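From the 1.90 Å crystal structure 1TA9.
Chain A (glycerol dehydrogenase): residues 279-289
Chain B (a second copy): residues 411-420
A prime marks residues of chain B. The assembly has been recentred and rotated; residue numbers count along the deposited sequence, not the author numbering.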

ATOM      1  N   ILE A 279      12.748   0.039 -30.282  1.00 10.22           N
ATOM      2  CA  ILE A 279      12.677   1.037 -31.342  1.00 10.54           C
ATOM      3  C   ILE A 279      14.020   1.759 -31.463  1.00 10.63           C
ATOM      4  O   ILE A 279      14.563   1.892 -32.554  1.00 10.29           O
ATOM      5  CB  ILE A 279      11.557   2.064 -31.065  1.00 10.51           C
ATOM      6  CG1 ILE A 279      10.188   1.390 -31.230  1.00 10.72           C
ATOM      7  CG2 ILE A 279      11.698   3.262 -32.007  1.00 10.87           C
ATOM      8  CD1 ILE A 279       9.013   2.253 -30.798  1.00 10.75           C
ATOM      9  N   LEU A 280      14.551   2.228 -30.338  1.00 10.99           N
ATOM     10  CA  LEU A 280      15.837   2.915 -30.350  1.00 11.32           C
ATOM     11  C   LEU A 280      16.918   1.974 -30.882  1.00 11.60           C
ATOM     12  O   LEU A 280      17.768   2.379 -31.676  1.00 11.64           O
ATOM     13  CB  LEU A 280      16.189   3.397 -28.939  1.00 11.56           C
ATOM     14  CG  LEU A 280      15.275   4.503 -28.393  1.00 11.65           C
ATOM     15  CD1 LEU A 280      15.562   4.728 -26.913  1.00 12.21           C
ATOM     16  CD2 LEU A 280      15.499   5.787 -29.180  1.00 12.00           C
ATOM     17  N   SER A 281      16.875   0.718 -30.452  1.00 11.60           N
ATOM     18  CA  SER A 281      17.846  -0.274 -30.899  1.00 11.69           C
ATOM     19  C   SER A 281      17.781  -0.450 -32.410  1.00 12.03           C
ATOM     20  O   SER A 281      18.810  -0.422 -33.095  1.00 12.02           O
ATOM     21  CB  SER A 281      17.582  -1.623 -30.221  1.00 11.70           C
ATOM     22  OG  SER A 281      17.876  -1.567 -28.839  1.00 10.91           O
ATOM     23  N   ASN A 282      16.565  -0.625 -32.923  1.00 12.39           N
ATOM     24  CA  ASN A 282      16.334  -0.818 -34.354  1.00 13.19           C
ATOM     25  C   ASN A 282      16.904   0.363 -35.138  1.00 13.72           C
ATOM     26  O   ASN A 282      17.608   0.180 -36.136  1.00 13.72           O
ATOM     27  CB  ASN A 282      14.822  -0.958 -34.606  1.00 13.03           C
ATOM     28  CG  ASN A 282      14.484  -1.457 -36.005  1.00 13.23           C
ATOM     29  OD1 ASN A 282      13.330  -1.805 -36.273  1.00 13.06           O
ATOM     30  ND2 ASN A 282      15.472  -1.491 -36.898  1.00 12.84           N
ATOM     31  N   THR A 283      16.604   1.574 -34.672  1.00 14.48           N
ATOM     32  CA  THR A 283      17.071   2.791 -35.326  1.00 15.28           C
ATOM     33  C   THR A 283      18.595   2.855 -35.350  1.00 15.59           C
ATOM     34  O   THR A 283      19.187   3.300 -36.331  1.00 15.47           O
ATOM     35  CB  THR A 283      16.535   4.051 -34.606  1.00 15.65           C
ATOM     36  OG1 THR A 283      15.106   3.983 -34.518  1.00 16.27           O
ATOM     37  CG2 THR A 283      16.917   5.305 -35.376  1.00 16.57           C
ATOM     38  N   ARG A 284      19.221   2.405 -34.268  1.00 15.81           N
ATOM     39  CA  ARG A 284      20.676   2.417 -34.152  1.00 16.29           C
ATOM     40  C   ARG A 284      21.306   1.222 -34.874  1.00 16.34           C
ATOM     41  O   ARG A 284      22.520   1.180 -35.084  1.00 16.55           O
ATOM     42  CB  ARG A 284      21.070   2.412 -32.668  1.00 16.76           C
ATOM     43  CG  ARG A 284      22.532   2.736 -32.384  1.00 17.50           C
ATOM     44  CD  ARG A 284      22.932   4.077 -32.993  1.00 17.87           C
ATOM     45  NE  ARG A 284      24.315   4.434 -32.676  1.00 18.51           N
ATOM     46  CZ  ARG A 284      24.684   5.172 -31.631  1.00 18.97           C
ATOM     47  NH1 ARG A 284      23.776   5.646 -30.787  1.00 18.64           N
ATOM     48  NH2 ARG A 284      25.968   5.440 -31.432  1.00 19.23           N
ATOM     49  N   GLY A 285      20.475   0.257 -35.255  1.00 16.05           N
ATOM     50  CA  GLY A 285      20.971  -0.915 -35.955  1.00 15.80           C
ATOM     51  C   GLY A 285      21.626  -1.946 -35.053  1.00 15.71           C
ATOM     52  O   GLY A 285      22.441  -2.747 -35.518  1.00 15.74           O
ATOM     53  N   VAL A 286      21.269  -1.937 -33.771  1.00 15.41           N
ATOM     54  CA  VAL A 286      21.840  -2.876 -32.808  1.00 15.27           C
ATOM     55  C   VAL A 286      20.825  -3.912 -32.333  1.00 15.37           C
ATOM     56  O   VAL A 286      19.692  -3.587 -31.982  1.00 15.18           O
ATOM     57  CB  VAL A 286      22.437  -2.129 -31.587  1.00 15.15           C
ATOM     58  CG1 VAL A 286      23.603  -1.249 -32.040  1.00 15.09           C
ATOM     59  CG2 VAL A 286      21.375  -1.277 -30.912  1.00 15.14           C
ATOM     60  N   CYS A 287      21.255  -5.171 -32.326  1.00 15.73           N
ATOM     61  CA  CYS A 287      20.407  -6.286 -31.933  1.00 15.98           C
ATOM     62  C   CYS A 287      20.464  -6.577 -30.430  1.00 15.37           C
ATOM     63  O   CYS A 287      20.914  -7.643 -30.014  1.00 15.41           O
ATOM     64  CB  CYS A 287      20.827  -7.529 -32.724  1.00 17.30           C
ATOM     65  SG  CYS A 287      19.564  -8.791 -32.882  1.00 20.23           S
ATOM     66  N   THR A 288      19.998  -5.628 -29.620  1.00 14.61           N
ATOM     67  CA  THR A 288      19.990  -5.794 -28.167  1.00 13.89           C
ATOM     68  C   THR A 288      18.980  -6.868 -27.760  1.00 13.66           C
ATOM     69  O   THR A 288      18.139  -7.277 -28.559  1.00 13.55           O
ATOM     70  CB  THR A 288      19.579  -4.492 -27.460  1.00 13.78           C
ATOM     71  OG1 THR A 288      18.287  -4.096 -27.932  1.00 13.26           O
ATOM     72  CG2 THR A 288      20.588  -3.363 -27.747  1.00 13.55           C
ATOM     73  N   GLU A 289      19.057  -7.321 -26.513  1.00 13.32           N
ATOM     74  CA  GLU A 289      18.105  -8.313 -26.037  1.00 12.91           C
ATOM     75  C   GLU A 289      16.712  -7.668 -25.998  1.00 12.36           C
ATOM     76  O   GLU A 289      15.704  -8.344 -26.188  1.00 12.32           O
ATOM     77  CB  GLU A 289      18.502  -8.823 -24.648  1.00 13.41           C
ATOM     78  CG  GLU A 289      17.605  -9.952 -24.136  1.00 14.32           C
ATOM     79  CD  GLU A 289      18.160 -10.639 -22.901  1.00 14.88           C
ATOM     80  OE1 GLU A 289      17.466 -11.524 -22.355  1.00 15.22           O
ATOM     81  OE2 GLU A 289      19.287 -10.300 -22.476  1.00 15.38           O
TER
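Chain B (411-420) ADAIKAVDSY

How does chain B lie on chain A? Residues 411 to 420 of chain B form one uninterrupted stretch of helix, which packs against the end of a chain A helix and the loop that follows it. The two helix axes approach to 9.4 Å, with an angle of 117° between their N-to-C directions, so the partner runs across the chain A helix and partly against it. The register reflects this: the CA atoms of Leu280 and Ser419′ are 6.3 Å apart, those of Ser281 and Ala416′ 6.0 Å, and those of Val286 and Asp412′ 5.0 Å. From Leu280 to Val286 the nearest CA in chain B moves toward its N-terminal end, though Thr288 turns back to Ala416′ and Tyr420′.

What does Arg284 do with its long side chain? Its CB points toward chain B, and chi angles of t, p, t and -93° bring the guanidinium alongside the helix. Arg284 NH1 donates to Asp418′ OD2 at 3.0 Å, within a salt bridge, and to Ser419′ OG at 2.9 Å; Arg284 NH2 donates to the same OD2 at 3.2 Å. Both acceptors lie at the edge of the guanidinium, near its plane, where its N-H bonds point. Lys415′ O lies over one face instead, and its 3.4 Å approach to Arg284 NH1 is no hydrogen bond because the angle is poor. Asp418′ starts sideways from its backbone, but with chi1 t its carboxylate comes nearer to chain A, whereas Ser419′, chi1 m, points toward it.

How is the loop after the helix held? Gly285 ends the helix in a Schellman motif, its positive phi of 79° being a conformation that favours glycine. The extended Val286 then points its side chain toward chain B, with CG1 3.7 Å from Lys415′ CE and CG2 4.3 Å from Ala416′ CB. Asp412′, chi1 m, accepts a hydrogen bond at OD2 from Cys287 N at 2.9 Å. Water 1 joins that same OD2 to Cys287 O, while water 2 links Asp412′ OD1 to Gly285 O, so both carboxylate oxygens serve the loop.

What fills the space towards Tyr420′? Leu280, in the m, t rotamer, places CD1 3.8 Å from Tyr420′ CD1, an apolar contact. Tyr420′ has chi1 m and leaves its backbone sideways, yet its end comes nearer to chain A, with OH 3.5 Å from Ser281 OG. Thr288 adopts chi1 p; its OG1 donates to Ser281 OG at 2.7 Å, while its CG2 rests 3.6 Å from Ala416′ CB.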

ATOM      1  N   ALA B 411      29.520  -4.542 -28.289  1.00 12.62           N
ATOM      2  CA  ALA B 411      29.518  -3.370 -29.155  1.00 12.44           C
ATOM      3  C   ALA B 411      28.114  -2.793 -29.274  1.00 12.41           C
ATOM      4  O   ALA B 411      27.920  -1.579 -29.164  1.00 12.10           O
ATOM      5  CB  ALA B 411      30.048  -3.740 -30.536  1.00 12.69           C
ATOM      6  N   ASP B 412      27.138  -3.667 -29.510  1.00 12.35           N
ATOM      7  CA  ASP B 412      25.746  -3.245 -29.641  1.00 12.45           C
ATOM      8  C   ASP B 412      25.240  -2.558 -28.370  1.00 12.25           C
ATOM      9  O   ASP B 412      24.520  -1.558 -28.438  1.00 12.14           O
ATOM     10  CB  ASP B 412      24.854  -4.455 -29.954  1.00 12.98           C
ATOM     11  CG  ASP B 412      24.820  -4.800 -31.437  1.00 13.56           C
ATOM     12  OD1 ASP B 412      25.535  -4.149 -32.227  1.00 14.08           O
ATOM     13  OD2 ASP B 412      24.069  -5.725 -31.817  1.00 14.02           O
ATOM     14  N   ALA B 413      25.611  -3.100 -27.217  1.00 12.02           N
ATOM     15  CA  ALA B 413      25.178  -2.534 -25.944  1.00 11.92           C
ATOM     16  C   ALA B 413      25.792  -1.159 -25.681  1.00 11.87           C
ATOM     17  O   ALA B 413      25.142  -0.297 -25.090  1.00 11.77           O
ATOM     18  CB  ALA B 413      25.510  -3.488 -24.803  1.00 12.14           C
ATOM     19  N   ILE B 414      27.037  -0.952 -26.107  1.00 11.59           N
ATOM     20  CA  ILE B 414      27.692   0.342 -25.921  1.00 11.73           C
ATOM     21  C   ILE B 414      26.950   1.402 -26.741  1.00 11.87           C
ATOM     22  O   ILE B 414      26.766   2.542 -26.295  1.00 11.92           O
ATOM     23  CB  ILE B 414      29.181   0.299 -26.367  1.00 11.70           C
ATOM     24  CG1 ILE B 414      30.019  -0.418 -25.306  1.00 11.64           C
ATOM     25  CG2 ILE B 414      29.704   1.711 -26.602  1.00 11.78           C
ATOM     26  CD1 ILE B 414      31.435  -0.745 -25.763  1.00 11.59           C
ATOM     27  N   LYS B 415      26.520   1.027 -27.943  1.00 12.07           N
ATOM     28  CA  LYS B 415      25.790   1.957 -28.795  1.00 12.42           C
ATOM     29  C   LYS B 415      24.375   2.169 -28.269  1.00 12.05           C
ATOM     30  O   LYS B 415      23.851   3.279 -28.323  1.00 11.95           O
ATOM     31  CB  LYS B 415      25.739   1.442 -30.239  1.00 13.51           C
ATOM     32  CG  LYS B 415      27.016   1.714 -31.029  1.00 14.99           C
ATOM     33  CD  LYS B 415      26.998   1.064 -32.407  1.00 16.35           C
ATOM     34  CE  LYS B 415      27.188  -0.447 -32.317  1.00 17.30           C
ATOM     35  NZ  LYS B 415      27.389  -1.070 -33.662  1.00 18.45           N
ATOM     36  N   ALA B 416      23.765   1.103 -27.755  1.00 11.52           N
ATOM     37  CA  ALA B 416      22.409   1.186 -27.221  1.00 11.24           C
ATOM     38  C   ALA B 416      22.357   2.168 -26.055  1.00 11.11           C
ATOM     39  O   ALA B 416      21.413   2.944 -25.942  1.00 11.30           O
ATOM     40  CB  ALA B 416      21.928  -0.193 -26.768  1.00 11.17           C
ATOM     41  N   VAL B 417      23.367   2.130 -25.186  1.00 10.93           N
ATOM     42  CA  VAL B 417      23.406   3.053 -24.051  1.00 10.94           C
ATOM     43  C   VAL B 417      23.341   4.477 -24.589  1.00 10.96           C
ATOM     44  O   VAL B 417      22.546   5.297 -24.125  1.00 10.95           O
ATOM     45  CB  VAL B 417      24.708   2.900 -23.227  1.00 10.73           C
ATOM     46  CG1 VAL B 417      24.850   4.068 -22.245  1.00 10.25           C
ATOM     47  CG2 VAL B 417      24.692   1.569 -22.471  1.00 11.01           C
ATOM     48  N   ASP B 418      24.179   4.756 -25.580  1.00 11.11           N
ATOM     49  CA  ASP B 418      24.235   6.078 -26.194  1.00 11.24           C
ATOM     50  C   ASP B 418      22.862   6.535 -26.702  1.00 11.02           C
ATOM     51  O   ASP B 418      22.447   7.663 -26.442  1.00 11.18           O
ATOM     52  CB  ASP B 418      25.251   6.067 -27.339  1.00 11.80           C
ATOM     53  CG  ASP B 418      25.474   7.441 -27.926  1.00 12.39           C
ATOM     54  OD1 ASP B 418      25.882   8.353 -27.172  1.00 12.60           O
ATOM     55  OD2 ASP B 418      25.240   7.610 -29.137  1.00 12.81           O
ATOM     56  N   SER B 419      22.160   5.665 -27.427  1.00 10.76           N
ATOM     57  CA  SER B 419      20.834   6.004 -27.944  1.00 10.62           C
ATOM     58  C   SER B 419      19.800   6.176 -26.828  1.00 10.57           C
ATOM     59  O   SER B 419      18.994   7.113 -26.862  1.00 10.39           O
ATOM     60  CB  SER B 419      20.343   4.932 -28.928  1.00 10.73           C
ATOM     61  OG  SER B 419      21.047   4.996 -30.160  1.00 10.83           O
ATOM     62  N   TYR B 420      19.811   5.266 -25.853  1.00 10.59           N
ATOM     63  CA  TYR B 420      18.868   5.343 -24.736  1.00 10.75           C
ATOM     64  C   TYR B 420      19.052   6.665 -23.996  1.00 10.94           C
ATOM     65  O   TYR B 420      18.086   7.371 -23.712  1.00 10.80           O
ATOM     66  CB  TYR B 420      19.093   4.204 -23.729  1.00 10.57           C
ATOM     67  CG  TYR B 420      18.735   2.794 -24.178  1.00 10.59           C
ATOM     68  CD1 TYR B 420      18.328   2.515 -25.485  1.00 10.70           C
ATOM     69  CD2 TYR B 420      18.862   1.728 -23.290  1.00 10.36           C
ATOM     70  CE1 TYR B 420      18.065   1.192 -25.894  1.00 10.63           C
ATOM     71  CE2 TYR B 420      18.603   0.415 -23.685  1.00 10.82           C
ATOM     72  CZ  TYR B 420      18.209   0.152 -24.983  1.00 10.51           C
ATOM     73  OH  TYR B 420      17.974  -1.156 -25.352  1.00 10.84           O
TER
HETATM   74  O   HOH W   1      23.663  -7.607 -29.910  1.00 21.23           O
HETATM   75  O   HOH W   2      24.965  -4.329 -34.815  1.00 22.64           O
HETATM   76  O   HOH W   3      24.970  -0.207 -35.539  1.00 28.56           O